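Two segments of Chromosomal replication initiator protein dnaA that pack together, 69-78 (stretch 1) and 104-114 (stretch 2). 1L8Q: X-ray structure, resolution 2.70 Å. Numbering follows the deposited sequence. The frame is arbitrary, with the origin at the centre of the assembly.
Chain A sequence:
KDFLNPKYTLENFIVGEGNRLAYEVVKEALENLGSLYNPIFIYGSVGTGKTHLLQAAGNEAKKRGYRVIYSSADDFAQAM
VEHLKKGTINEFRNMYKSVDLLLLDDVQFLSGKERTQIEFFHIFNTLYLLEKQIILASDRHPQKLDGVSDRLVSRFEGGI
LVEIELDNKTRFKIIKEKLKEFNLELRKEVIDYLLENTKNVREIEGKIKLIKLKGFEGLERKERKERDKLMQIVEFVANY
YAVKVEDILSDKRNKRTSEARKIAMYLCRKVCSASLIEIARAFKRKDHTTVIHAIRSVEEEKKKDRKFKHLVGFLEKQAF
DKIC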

# COMPACT_ATOMS: atom_id res chain seq x y z
N ILE A 69 1.40 9.14 22.28
CA ILE A 69 2.50 8.45 21.64
C ILE A 69 2.04 7.83 20.33
O ILE A 69 0.95 7.25 20.24
CB ILE A 69 3.16 7.39 22.53
CG1 ILE A 69 4.16 8.04 23.47
CG2 ILE A 69 3.99 6.46 21.69
CD1 ILE A 69 5.15 7.06 24.09
N TYR A 70 2.86 7.98 19.30
CA TYR A 70 2.61 7.33 18.05
C TYR A 70 3.76 6.41 17.77
O TYR A 70 4.89 6.75 18.02
CB TYR A 70 2.52 8.33 16.91
CG TYR A 70 2.66 7.66 15.55
CD1 TYR A 70 1.55 7.18 14.86
CD2 TYR A 70 3.91 7.47 14.98
CE1 TYR A 70 1.67 6.57 13.64
CE2 TYR A 70 4.05 6.85 13.76
CZ TYR A 70 2.93 6.40 13.09
OH TYR A 70 3.08 5.78 11.86
N SER A 71 3.47 5.26 17.21
CA SER A 71 4.53 4.36 16.85
C SER A 71 4.02 3.25 15.95
O SER A 71 2.88 2.80 16.08
CB SER A 71 5.18 3.79 18.11
OG SER A 71 5.96 2.67 17.77
N SER A 72 4.84 2.83 15.00
CA SER A 72 4.47 1.71 14.17
C SER A 72 4.80 0.48 14.96
O SER A 72 5.66 0.51 15.83
CB SER A 72 5.21 1.73 12.82
OG SER A 72 6.60 1.40 12.94
N ALA A 73 4.11 -0.60 14.70
CA ALA A 73 4.29 -1.81 15.47
C ALA A 73 5.71 -2.34 15.39
O ALA A 73 6.22 -2.88 16.36
CB ALA A 73 3.31 -2.88 15.03
N ASP A 74 6.36 -2.17 14.25
CA ASP A 74 7.71 -2.69 14.09
C ASP A 74 8.71 -1.92 14.92
O ASP A 74 9.65 -2.50 15.47
CB ASP A 74 8.14 -2.70 12.62
CG ASP A 74 8.87 -3.99 12.24
OD1 ASP A 74 8.20 -5.04 12.05
OD2 ASP A 74 10.12 -4.07 12.13
N ASP A 75 8.53 -0.61 15.01
CA ASP A 75 9.42 0.21 15.81
C ASP A 75 9.13 -0.06 17.28
O ASP A 75 10.04 -0.03 18.12
CB ASP A 75 9.21 1.68 15.51
CG ASP A 75 9.79 2.11 14.16
OD1 ASP A 75 10.68 1.42 13.60
OD2 ASP A 75 9.41 3.15 13.58
N PHE A 76 7.86 -0.33 17.58
CA PHE A 76 7.44 -0.65 18.93
C PHE A 76 8.17 -1.91 19.35
O PHE A 76 8.80 -1.96 20.41
CB PHE A 76 5.93 -0.88 18.96
CG PHE A 76 5.37 -1.16 20.33
CD1 PHE A 76 5.00 -0.12 21.18
CD2 PHE A 76 5.17 -2.47 20.75
CE1 PHE A 76 4.46 -0.38 22.43
CE2 PHE A 76 4.64 -2.75 22.01
CZ PHE A 76 4.27 -1.71 22.84
N ALA A 77 8.13 -2.92 18.48
CA ALA A 77 8.78 -4.19 18.73
C ALA A 77 10.27 -4.01 18.95
O ALA A 77 10.86 -4.58 19.87
CB ALA A 77 8.54 -5.15 17.56
N GLN A 78 10.87 -3.22 18.09
CA GLN A 78 12.29 -2.99 18.13
C GLN A 78 12.66 -2.22 19.40
O GLN A 78 13.66 -2.51 20.05
CB GLN A 78 12.71 -2.23 16.87
CG GLN A 78 14.14 -2.48 16.41
CD GLN A 78 14.28 -2.51 14.87
OE1 GLN A 78 13.48 -1.91 14.13
NE2 GLN A 78 15.32 -3.22 14.38
N LEU A 104 -0.98 3.02 17.52
CA LEU A 104 -0.14 1.95 17.03
C LEU A 104 -0.47 1.69 15.58
O LEU A 104 -1.59 1.21 15.25
CB LEU A 104 -0.33 0.69 17.86
CG LEU A 104 0.86 -0.26 17.81
CD1 LEU A 104 2.09 0.43 18.42
CD2 LEU A 104 0.58 -1.58 18.50
N ASP A 105 0.48 1.99 14.71
CA ASP A 105 0.28 1.91 13.28
C ASP A 105 0.85 0.61 12.74
O ASP A 105 1.81 0.10 13.28
CB ASP A 105 1.02 3.08 12.64
CG ASP A 105 0.46 3.47 11.30
OD1 ASP A 105 -0.45 2.78 10.78
OD2 ASP A 105 0.86 4.49 10.69
N ASP A 106 0.25 0.07 11.67
CA ASP A 106 0.73 -1.15 11.03
C ASP A 106 0.78 -2.42 11.91
O ASP A 106 1.74 -3.19 11.86
CB ASP A 106 2.09 -0.91 10.37
CG ASP A 106 2.01 0.07 9.20
OD1 ASP A 106 3.00 0.82 8.98
OD2 ASP A 106 1.01 0.18 8.45
N VAL A 107 -0.29 -2.64 12.67
CA VAL A 107 -0.41 -3.76 13.61
C VAL A 107 -0.08 -5.13 13.04
O VAL A 107 0.33 -6.02 13.75
CB VAL A 107 -1.80 -3.78 14.19
CG1 VAL A 107 -2.07 -5.11 14.85
CG2 VAL A 107 -1.95 -2.67 15.17
N GLN A 108 -0.25 -5.30 11.76
CA GLN A 108 0.07 -6.55 11.09
C GLN A 108 1.46 -7.06 11.43
O GLN A 108 1.69 -8.26 11.47
CB GLN A 108 0.02 -6.30 9.59
CG GLN A 108 -0.53 -4.90 9.33
CD GLN A 108 0.30 -4.15 8.39
OE1 GLN A 108 1.08 -4.73 7.68
NE2 GLN A 108 0.16 -2.85 8.38
N PHE A 109 2.39 -6.12 11.63
CA PHE A 109 3.78 -6.46 11.89
C PHE A 109 4.02 -6.99 13.31
O PHE A 109 5.13 -7.34 13.67
CB PHE A 109 4.70 -5.28 11.57
CG PHE A 109 4.79 -4.97 10.10
CD1 PHE A 109 5.15 -5.96 9.19
CD2 PHE A 109 4.49 -3.70 9.62
CE1 PHE A 109 5.22 -5.68 7.81
CE2 PHE A 109 4.56 -3.42 8.26
CZ PHE A 109 4.92 -4.41 7.36
N LEU A 110 2.95 -7.05 14.10
CA LEU A 110 3.00 -7.68 15.41
C LEU A 110 3.17 -9.20 15.28
O LEU A 110 3.57 -9.85 16.25
CB LEU A 110 1.70 -7.39 16.16
CG LEU A 110 1.65 -6.49 17.39
CD1 LEU A 110 2.80 -5.49 17.49
CD2 LEU A 110 0.30 -5.80 17.45
N SER A 111 2.86 -9.77 14.11
CA SER A 111 2.92 -11.23 13.96
C SER A 111 4.30 -11.81 14.20
O SER A 111 5.29 -11.32 13.68
CB SER A 111 2.35 -11.74 12.61
OG SER A 111 2.15 -10.71 11.66
N GLY A 112 4.34 -12.88 14.99
CA GLY A 112 5.59 -13.52 15.35
C GLY A 112 6.19 -12.94 16.62
O GLY A 112 6.71 -13.68 17.46
N LYS A 113 6.09 -11.63 16.78
CA LYS A 113 6.68 -10.97 17.92
C LYS A 113 5.85 -11.22 19.17
O LYS A 113 5.14 -10.33 19.66
CB LYS A 113 6.80 -9.47 17.66
CG LYS A 113 6.78 -9.12 16.19
CD LYS A 113 8.14 -8.75 15.68
CE LYS A 113 8.00 -8.08 14.33
NZ LYS A 113 9.19 -7.29 14.02
N GLU A 114 5.95 -12.43 19.69
CA GLU A 114 5.15 -12.86 20.82
C GLU A 114 5.33 -11.97 22.02
O GLU A 114 4.35 -11.52 22.61
CB GLU A 114 5.51 -14.30 21.18
CG GLU A 114 5.42 -15.24 20.00
CD GLU A 114 4.00 -15.69 19.74
OE1 GLU A 114 3.08 -15.15 20.41
OE2 GLU A 114 3.81 -16.59 18.89

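Two parallel strand ends meet here, and each stretch then turns into helical structure. Ser-71 pairs with Leu-104 and Ser-72 with Asp-105. Asp-105 N donates to Ser-71 O at 2.9 Å and is nearly linear, with an angle of 167° at the hydrogen. Ala-73 N donates to Asp-105 O at 2.8 Å, with a more bent angle of 147°. Asp-105 is thus held through both its N and its O by residues two apart on the other stretch, Ser-71 and Ala-73, as parallel pairing requires.

The side chains of Ser-72 and Asp-105 lie on one face of the sheet, those of Ser-71 and Leu-104 on the other. The CA-to-CB bond of Tyr-70 points sideways, but with chi1 t the end of the side chain comes nearer to stretch 2. There Tyr-70 OH donates to Asp-105 OD2 at 2.8 Å. Asp-105 is also t at chi1, and its OD2 has a further hydrogen bond elsewhere in the structure. The buried carboxylate is therefore not left without partners.

The two serines use different rotamers. Ser-71 is t, and its OG donates to Ser-72 O at 2.9 Å. Ser-72 is p at the N-cap of the helix. Its OG accepts a weak capping bond from Asp-75 N at 3.5 Å.

On the Leu-104 face, chi1 is t and chi2 is p. This brings Leu-104 CD1 to 4.0 Å from Phe-76 CD1. Phe-76, also t, points toward stretch 2 from the first turn of the helix, and the methyl meets its ring obliquely.

Ala-73 has the largest area covered by the other stretch. Its CB points toward the 3-10 segment and lies 3.6 Å from Leu-110 CD1 and 3.6 Å from Asp-106 O. The backbones are close here: Ala-73 CA and Val-107 CA are 5.4 Å apart, and Ala-73 CB is 4.1 Å from Val-107 CA. Leu-110 is off the standard wells, with chi1 at -111° and chi2 at 23°. Its CB leaves sideways, yet its end comes nearer to the helix. Val-107 points away.

Asp-74, partly exposed, has chi1 at -138°, between wells. Its CB leaves sideways, but OD1 reaches Lys-113 NZ at 3.2 Å in a hydrogen-bonded salt bridge. The same Asp-74 OD1 lies 3.5 Å from Phe-109 CB. Phe-109 is m; its CB points toward the helix while the ring leads away. Lys-113 starts off-well, at -21° and -105°, then runs extended through chi3 and chi4, both t. Along this path Lys-113 CD passes 4.1 Å from Ala-77 CB.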